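Local coordinates for protein probable arabinosyltransferase B (Mycobacterium tuberculosis H37Rv, PDB 7BVF) that polymerises arabinose into the arabinan of cell-wall arabinogalactan as a membrane-embedded arabinosyltransferase, at residues A[551-556]-A[608-613]; A[576-581]-A[597-602]. One frame throughout, in Å; residues are numbered along the deposited sequence.

In the GT-C-type domain, contact 1 packs helix 537-559 on helix 603-613, and contact 2 packs the intervening helix 570-584 on residues 597-602, which lead into helix 603-613. Both segments of contact 2 fall between those of contact 1 along the chain, and the contact centres lie 15 Å apart. They meet at Phe-579, whose CE1 lies 4.2 Å from CE1 of Phe-551 and whose CE2 lies 4.3 Å from CG2 of Val-554. The same aromatic residue packs on a cardiolipin beside contact 2, while Phe-555 of contact 1 belongs to the pocket of a second cardiolipin. Of the two, contact 2 reaches inward toward the bound decaprenyl-phosphate, about 13 Å from the side chain of Thr-581.

Contact 1: residues A[551-556]-A[608-613]; sequences FTAVFI and ALTTVL
Leu-613 and Ala-553 form the centre of a helix-helix packing in the transmembrane GT-C domain, where segment 551-556 of helix 537-559 meets segment 608-613 at the end of helix 603-613. The two segment axes run in broadly the same direction, 46° apart, and approach to 9.8 Å. The backbones come nearest at Ala-553 and Thr-610, where the small methyl of the alanine faces the other helix. One branch of Leu-613 does the touching: CD2 lies 4.1 Å from CB of Ala-553 and also rests near its carbonyl oxygen, so the alanine is met through both side chain and backbone. Farther along the same helix, CG2 of Ile-556 comes within 4.4 Å of CD2 of Leu-613, and CD1 of Ile-556 lies 3.8 Å from O of Leu-613.

Thr-610 takes the other flank. With OG1 anti to its own carbonyl carbon (chi1 -59°), the hydroxyl is hydrogen-bonded chiefly to the carbonyl oxygen of Met-606 one turn earlier; that of Cys-549 on the facing helix is a weak, secondary partner. The buried hydroxyl is thus satisfied mainly within its own helix. Its methyl is turned to Thr-552, whose side chain it crosses obliquely: CG2 of Thr-610 and CG2 of Thr-552 meet at 3.7 Å.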
loop_
_atom_site.group_PDB
_atom_site.type_symbol
_atom_site.label_atom_id
_atom_site.label_comp_id
_atom_site.label_asym_id
_atom_site.label_seq_id
_atom_site.Cartn_x
_atom_site.Cartn_y
_atom_site.Cartn_z
ATOM N N PHE A 551 -10.495 -25.894 3.081
ATOM C CA PHE A 551 -11.733 -25.315 3.581
ATOM C C PHE A 551 -12.971 -26.074 3.131
ATOM O O PHE A 551 -14.014 -25.949 3.777
ATOM C CB PHE A 551 -11.839 -23.853 3.158
ATOM C CG PHE A 551 -11.014 -22.928 4.001
ATOM C CD1 PHE A 551 -11.070 -22.999 5.380
ATOM C CD2 PHE A 551 -10.174 -21.999 3.418
ATOM C CE1 PHE A 551 -10.309 -22.159 6.158
ATOM C CE2 PHE A 551 -9.411 -21.155 4.193
ATOM C CZ PHE A 551 -9.478 -21.235 5.563
ATOM N N THR A 552 -12.896 -26.853 2.053
ATOM C CA THR A 552 -14.061 -27.633 1.661
ATOM C C THR A 552 -14.095 -29.016 2.294
ATOM O O THR A 552 -15.158 -29.641 2.308
ATOM C CB THR A 552 -14.138 -27.789 0.141
ATOM O OG1 THR A 552 -15.323 -28.516 -0.196
ATOM C CG2 THR A 552 -12.962 -28.572 -0.366
ATOM N N ALA A 553 -12.971 -29.516 2.809
ATOM C CA ALA A 553 -13.017 -30.784 3.529
ATOM C C ALA A 553 -13.584 -30.620 4.932
ATOM O O ALA A 553 -14.218 -31.542 5.456
ATOM C CB ALA A 553 -11.623 -31.403 3.599
ATOM N N VAL A 554 -13.376 -29.454 5.544
ATOM C CA VAL A 554 -13.870 -29.207 6.893
ATOM C C VAL A 554 -15.391 -29.176 6.914
ATOM O O VAL A 554 -16.024 -29.760 7.800
ATOM C CB VAL A 554 -13.270 -27.899 7.437
ATOM C CG1 VAL A 554 -13.978 -27.475 8.701
ATOM C CG2 VAL A 554 -11.787 -28.064 7.688
ATOM N N PHE A 555 -16.003 -28.495 5.944
ATOM C CA PHE A 555 -17.458 -28.394 5.911
ATOM C C PHE A 555 -18.115 -29.747 5.690
ATOM O O PHE A 555 -19.247 -29.961 6.131
ATOM C CB PHE A 555 -17.892 -27.418 4.822
ATOM C CG PHE A 555 -17.554 -25.992 5.122
ATOM C CD1 PHE A 555 -17.771 -25.466 6.379
ATOM C CD2 PHE A 555 -17.018 -25.176 4.147
ATOM C CE1 PHE A 555 -17.459 -24.157 6.658
ATOM C CE2 PHE A 555 -16.703 -23.865 4.423
ATOM C CZ PHE A 555 -16.923 -23.355 5.679
ATOM N N ILE A 556 -17.434 -30.666 5.012
ATOM C CA ILE A 556 -18.011 -31.982 4.775
ATOM C C ILE A 556 -17.801 -32.888 5.978
ATOM O O ILE A 556 -18.707 -33.627 6.376
ATOM C CB ILE A 556 -17.427 -32.595 3.493
ATOM C CG1 ILE A 556 -17.736 -31.702 2.297
ATOM C CG2 ILE A 556 -17.983 -33.984 3.268
ATOM C CD1 ILE A 556 -17.209 -32.230 1.003
ATOM N N ALA A 608 -5.566 -35.071 -2.220
ATOM C CA ALA A 608 -5.932 -36.471 -2.392
ATOM C C ALA A 608 -7.102 -36.862 -1.502
ATOM O O ALA A 608 -7.845 -37.790 -1.833
ATOM C CB ALA A 608 -4.732 -37.367 -2.108
ATOM N N LEU A 609 -7.277 -36.179 -0.372
ATOM C CA LEU A 609 -8.406 -36.454 0.509
ATOM C C LEU A 609 -9.671 -35.765 0.019
ATOM O O LEU A 609 -10.761 -36.350 0.055
ATOM C CB LEU A 609 -8.073 -36.009 1.931
ATOM C CG LEU A 609 -9.175 -36.094 2.987
ATOM C CD1 LEU A 609 -9.373 -37.528 3.439
ATOM C CD2 LEU A 609 -8.855 -35.191 4.164
ATOM N N THR A 610 -9.546 -34.522 -0.446
ATOM C CA THR A 610 -10.708 -33.828 -0.989
ATOM C C THR A 610 -11.227 -34.514 -2.247
ATOM O O THR A 610 -12.440 -34.571 -2.471
ATOM C CB THR A 610 -10.365 -32.371 -1.275
ATOM O OG1 THR A 610 -9.939 -31.741 -0.064
ATOM C CG2 THR A 610 -11.573 -31.641 -1.811
ATOM N N THR A 611 -10.331 -35.049 -3.079
ATOM C CA THR A 611 -10.770 -35.746 -4.281
ATOM C C THR A 611 -11.642 -36.953 -3.958
ATOM O O THR A 611 -12.453 -37.363 -4.793
ATOM C CB THR A 611 -9.553 -36.171 -5.101
ATOM O OG1 THR A 611 -8.756 -35.020 -5.387
ATOM C CG2 THR A 611 -9.975 -36.790 -6.413
ATOM N N VAL A 612 -11.512 -37.514 -2.760
ATOM C CA VAL A 612 -12.379 -38.608 -2.349
ATOM C C VAL A 612 -13.626 -38.092 -1.638
ATOM O O VAL A 612 -14.703 -38.677 -1.778
ATOM C CB VAL A 612 -11.605 -39.592 -1.457
ATOM C CG1 VAL A 612 -12.484 -40.754 -1.059
ATOM C CG2 VAL A 612 -10.371 -40.086 -2.175
ATOM N N LEU A 613 -13.507 -36.997 -0.887
ATOM C CA LEU A 613 -14.663 -36.465 -0.172
ATOM C C LEU A 613 -15.671 -35.773 -1.081
ATOM O O LEU A 613 -16.835 -35.646 -0.691
ATOM C CB LEU A 613 -14.208 -35.506 0.925
ATOM C CG LEU A 613 -13.979 -36.105 2.312
ATOM C CD1 LEU A 613 -12.871 -37.119 2.319
ATOM C CD2 LEU A 613 -13.661 -34.985 3.276
#

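Contact 2: residues A[576-581]-A[597-602]; sequences GVIFGT and GLFAAV. With CDL (cardiolipin), chain G.
Val-602 and Ile-578 lie alongside each other, running opposite ways, with CG1 of Ile-578 4.0 Å from CB of Val-602 and close to its CG2 branch as well. Through such pairs, one face of membrane helix 570-584 in the GT-C-type domain is packed by residues 597-602, just ahead of helix 603-613. CD1 of Ile-578 rests 3.9 Å from the carbonyl oxygen of Val-602. The other valine branch, CG1, turns to Val-577 and meets its CG1 at 4.1 Å, so Val-602 spreads its two methyls over neighbouring residues of the helix. A second group forms round Phe-599. CG2 of Thr-581 approaches the outer end of the ring, 3.5 Å from CE1 and 3.7 Å from CZ of Phe-599, and CG2 of Ile-578 lies more loosely by the same CE1. The side chains meet through carbon atoms alone, and one backbone carbonyl, that of Val-602, adjoins them.

The rotation of the threonine is consistent with a bond inside its own helix. OG1 of Thr-581, anti to the carbonyl carbon (chi1 -66°), donates to the carbonyl oxygen of Val-577 at 2.8 Å. It comes in tilted 35° from the carbonyl plane, while the backbone N of Thr-581 reaches the same oxygen from the opposite face. CG2, which meets Phe-599, is anti to the backbone N.

On another side, helix 570-584 lines a cardiolipin pocket. Phe-579 points away from 597-602; lipid atom C37 lies over one face of its ring, and CD2 of Phe-579 is 3.4 Å from C72. Gly-580 and Gly-576 bring bare backbone to the lipid, CA of Gly-580 lying 3.8 Å from C55.

Around this pair, helix 405-425 packs on Val-577 through Tyr-416, helix 452-457 reaches Thr-581 through Ala-453, and helix 381-395 lies against Ala-600.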
loop_
_atom_site.group_PDB
_atom_site.type_symbol
_atom_site.label_atom_id
_atom_site.label_comp_id
_atom_site.label_asym_id
_atom_site.label_seq_id
_atom_site.Cartn_x
_atom_site.Cartn_y
_atom_site.Cartn_z
ATOM N N GLY A 576 -5.303 -30.597 11.224
ATOM C CA GLY A 576 -4.678 -29.935 12.351
ATOM C C GLY A 576 -3.257 -29.514 12.047
ATOM O O GLY A 576 -2.815 -28.445 12.466
ATOM N N VAL A 577 -2.526 -30.343 11.300
ATOM C CA VAL A 577 -1.159 -30.001 10.920
ATOM C C VAL A 577 -1.136 -28.731 10.077
ATOM O O VAL A 577 -0.312 -27.838 10.299
ATOM C CB VAL A 577 -0.501 -31.182 10.185
ATOM C CG1 VAL A 577 0.696 -30.717 9.398
ATOM C CG2 VAL A 577 -0.103 -32.253 11.172
ATOM N N ILE A 578 -2.054 -28.615 9.118
ATOM C CA ILE A 578 -2.059 -27.458 8.228
ATOM C C ILE A 578 -2.484 -26.200 8.977
ATOM O O ILE A 578 -1.918 -25.116 8.772
ATOM C CB ILE A 578 -2.965 -27.727 7.016
ATOM C CG1 ILE A 578 -2.520 -28.998 6.299
ATOM C CG2 ILE A 578 -2.945 -26.550 6.069
ATOM C CD1 ILE A 578 -3.383 -29.362 5.128
ATOM N N PHE A 579 -3.482 -26.313 9.853
ATOM C CA PHE A 579 -3.905 -25.146 10.622
ATOM C C PHE A 579 -2.821 -24.698 11.595
ATOM O O PHE A 579 -2.572 -23.497 11.745
ATOM C CB PHE A 579 -5.206 -25.446 11.361
ATOM C CG PHE A 579 -6.428 -25.283 10.513
ATOM C CD1 PHE A 579 -6.722 -24.065 9.928
ATOM C CD2 PHE A 579 -7.286 -26.345 10.299
ATOM C CE1 PHE A 579 -7.847 -23.910 9.145
ATOM C CE2 PHE A 579 -8.414 -26.197 9.518
ATOM C CZ PHE A 579 -8.695 -24.979 8.940
ATOM N N GLY A 580 -2.154 -25.645 12.256
ATOM C CA GLY A 580 -1.042 -25.286 13.114
ATOM C C GLY A 580 0.121 -24.689 12.351
ATOM O O GLY A 580 0.818 -23.815 12.866
ATOM N N THR A 581 0.344 -25.139 11.117
ATOM C CA THR A 581 1.377 -24.534 10.287
ATOM C C THR A 581 1.037 -23.086 9.966
ATOM O O THR A 581 1.884 -22.194 10.087
ATOM C CB THR A 581 1.556 -25.342 9.003
ATOM O OG1 THR A 581 2.070 -26.640 9.323
ATOM C CG2 THR A 581 2.514 -24.642 8.061
ATOM N N GLY A 597 6.109 -22.198 0.145
ATOM C CA GLY A 597 6.610 -23.448 -0.369
ATOM C C GLY A 597 6.631 -24.568 0.634
ATOM O O GLY A 597 6.981 -25.697 0.285
ATOM N N LEU A 598 6.268 -24.284 1.885
ATOM C CA LEU A 598 6.179 -25.310 2.913
ATOM C C LEU A 598 4.920 -26.150 2.788
ATOM O O LEU A 598 4.878 -27.264 3.321
ATOM C CB LEU A 598 6.221 -24.667 4.299
ATOM C CG LEU A 598 7.300 -23.609 4.514
ATOM C CD1 LEU A 598 6.963 -22.754 5.711
ATOM C CD2 LEU A 598 8.644 -24.269 4.701
ATOM N N PHE A 599 3.897 -25.643 2.105
ATOM C CA PHE A 599 2.651 -26.363 1.901
ATOM C C PHE A 599 2.691 -27.258 0.672
ATOM O O PHE A 599 1.635 -27.601 0.131
ATOM C CB PHE A 599 1.490 -25.376 1.790
ATOM C CG PHE A 599 1.347 -24.473 2.976
ATOM C CD1 PHE A 599 0.658 -24.889 4.099
ATOM C CD2 PHE A 599 1.900 -23.207 2.968
ATOM C CE1 PHE A 599 0.525 -24.059 5.190
ATOM C CE2 PHE A 599 1.770 -22.375 4.059
ATOM C CZ PHE A 599 1.082 -22.802 5.170
ATOM N N ALA A 600 3.882 -27.638 0.215
ATOM C CA ALA A 600 3.999 -28.474 -0.970
ATOM C C ALA A 600 3.786 -29.948 -0.673
ATOM O O ALA A 600 3.515 -30.716 -1.600
ATOM C CB ALA A 600 5.368 -28.278 -1.621
ATOM N N ALA A 601 3.898 -30.363 0.588
ATOM C CA ALA A 601 3.766 -31.765 0.947
ATOM C C ALA A 601 2.550 -32.066 1.812
ATOM O O ALA A 601 2.224 -33.241 1.992
ATOM C CB ALA A 601 5.028 -32.250 1.671
ATOM N N VAL A 602 1.877 -31.052 2.351
ATOM C CA VAL A 602 0.649 -31.280 3.103
ATOM C C VAL A 602 -0.537 -30.905 2.227
ATOM O O VAL A 602 -1.611 -31.505 2.329
ATOM C CB VAL A 602 0.634 -30.500 4.431
ATOM C CG1 VAL A 602 1.545 -31.169 5.445
ATOM C CG2 VAL A 602 1.045 -29.057 4.215
HETATM C C1 CDL G . -10.895 -36.882 15.986
HETATM O O1 CDL G . -11.081 -38.219 16.425
HETATM C CA2 CDL G . -11.874 -35.993 16.717
HETATM O OA2 CDL G . -13.205 -36.275 16.304
HETATM P PA1 CDL G . -14.285 -35.136 16.435
HETATM O OA3 CDL G . -15.240 -35.418 15.368
HETATM O OA4 CDL G . -14.785 -35.068 17.800
HETATM O OA5 CDL G . -13.442 -33.818 16.244
HETATM C CA3 CDL G . -12.996 -33.167 17.421
HETATM C CA4 CDL G . -11.727 -32.309 17.275
HETATM O OA6 CDL G . -11.259 -31.847 18.574
HETATM C CA5 CDL G . -10.955 -30.438 18.856
HETATM O OA7 CDL G . -11.787 -29.598 18.717
HETATM C C11 CDL G . -9.633 -29.956 19.371
HETATM C C12 CDL G . -9.856 -29.314 20.722
HETATM C C13 CDL G . -8.573 -29.136 21.495
HETATM C C14 CDL G . -7.738 -28.118 20.792
HETATM C C15 CDL G . -6.912 -27.337 21.780
HETATM C C16 CDL G . -6.492 -25.988 21.198
HETATM C CA6 CDL G . -11.960 -31.150 16.337
HETATM O OA8 CDL G . -13.007 -31.435 15.457
HETATM C CA7 CDL G . -14.312 -31.042 15.798
HETATM O OA9 CDL G . -15.049 -31.871 16.236
HETATM C C31 CDL G . -14.734 -29.625 15.626
HETATM C C32 CDL G . -13.567 -28.825 15.108
HETATM C C33 CDL G . -13.966 -27.371 15.185
HETATM C C34 CDL G . -14.171 -26.700 13.853
HETATM C C35 CDL G . -12.872 -26.791 13.098
HETATM C C36 CDL G . -12.546 -25.513 12.366
HETATM C C37 CDL G . -11.094 -25.156 12.573
HETATM C C38 CDL G . -10.944 -23.660 12.561
HETATM C C39 CDL G . -11.490 -23.079 11.275
HETATM C CB2 CDL G . -9.451 -36.433 16.161
HETATM O OB2 CDL G . -9.265 -35.731 17.371
HETATM P PB2 CDL G . -7.824 -35.599 18.035
HETATM O OB3 CDL G . -7.097 -36.890 17.975
HETATM O OB4 CDL G . -7.978 -34.954 19.365
HETATM O OB5 CDL G . -7.156 -34.545 17.066
HETATM C CB3 CDL G . -7.668 -33.250 17.137
HETATM C CB4 CDL G . -7.291 -32.578 15.873
HETATM O OB6 CDL G . -5.903 -32.523 15.918
HETATM C CB5 CDL G . -5.420 -31.505 16.781
HETATM O OB7 CDL G . -5.711 -31.571 17.949
HETATM C C51 CDL G . -4.576 -30.389 16.252
HETATM C C52 CDL G . -4.639 -29.152 17.125
HETATM C C53 CDL G . -4.020 -28.024 16.335
HETATM C C54 CDL G . -3.193 -27.102 17.208
HETATM C C55 CDL G . -2.687 -25.858 16.475
HETATM C C56 CDL G . -2.928 -24.528 17.174
HETATM C C57 CDL G . -4.010 -23.689 16.492
HETATM C C58 CDL G . -5.151 -24.493 15.886
HETATM C C59 CDL G . -6.141 -23.630 15.120
HETATM C C60 CDL G . -5.645 -22.205 14.974
HETATM C C61 CDL G . -6.111 -21.513 13.698
HETATM C C62 CDL G . -4.994 -20.600 13.176
HETATM C C63 CDL G . -5.361 -19.601 12.080
HETATM C C64 CDL G . -4.502 -18.344 12.120
HETATM C C65 CDL G . -4.399 -17.651 10.763
HETATM C C66 CDL G . -3.804 -16.249 10.901
HETATM C C67 CDL G . -4.150 -15.282 9.788
HETATM C CB6 CDL G . -7.866 -31.194 15.873
HETATM O OB8 CDL G . -8.680 -30.918 14.774
HETATM C CB7 CDL G . -8.611 -29.599 14.248
HETATM O OB9 CDL G . -8.063 -28.764 14.890
HETATM C C71 CDL G . -9.199 -29.227 12.937
HETATM C C72 CDL G . -9.232 -27.710 12.793
#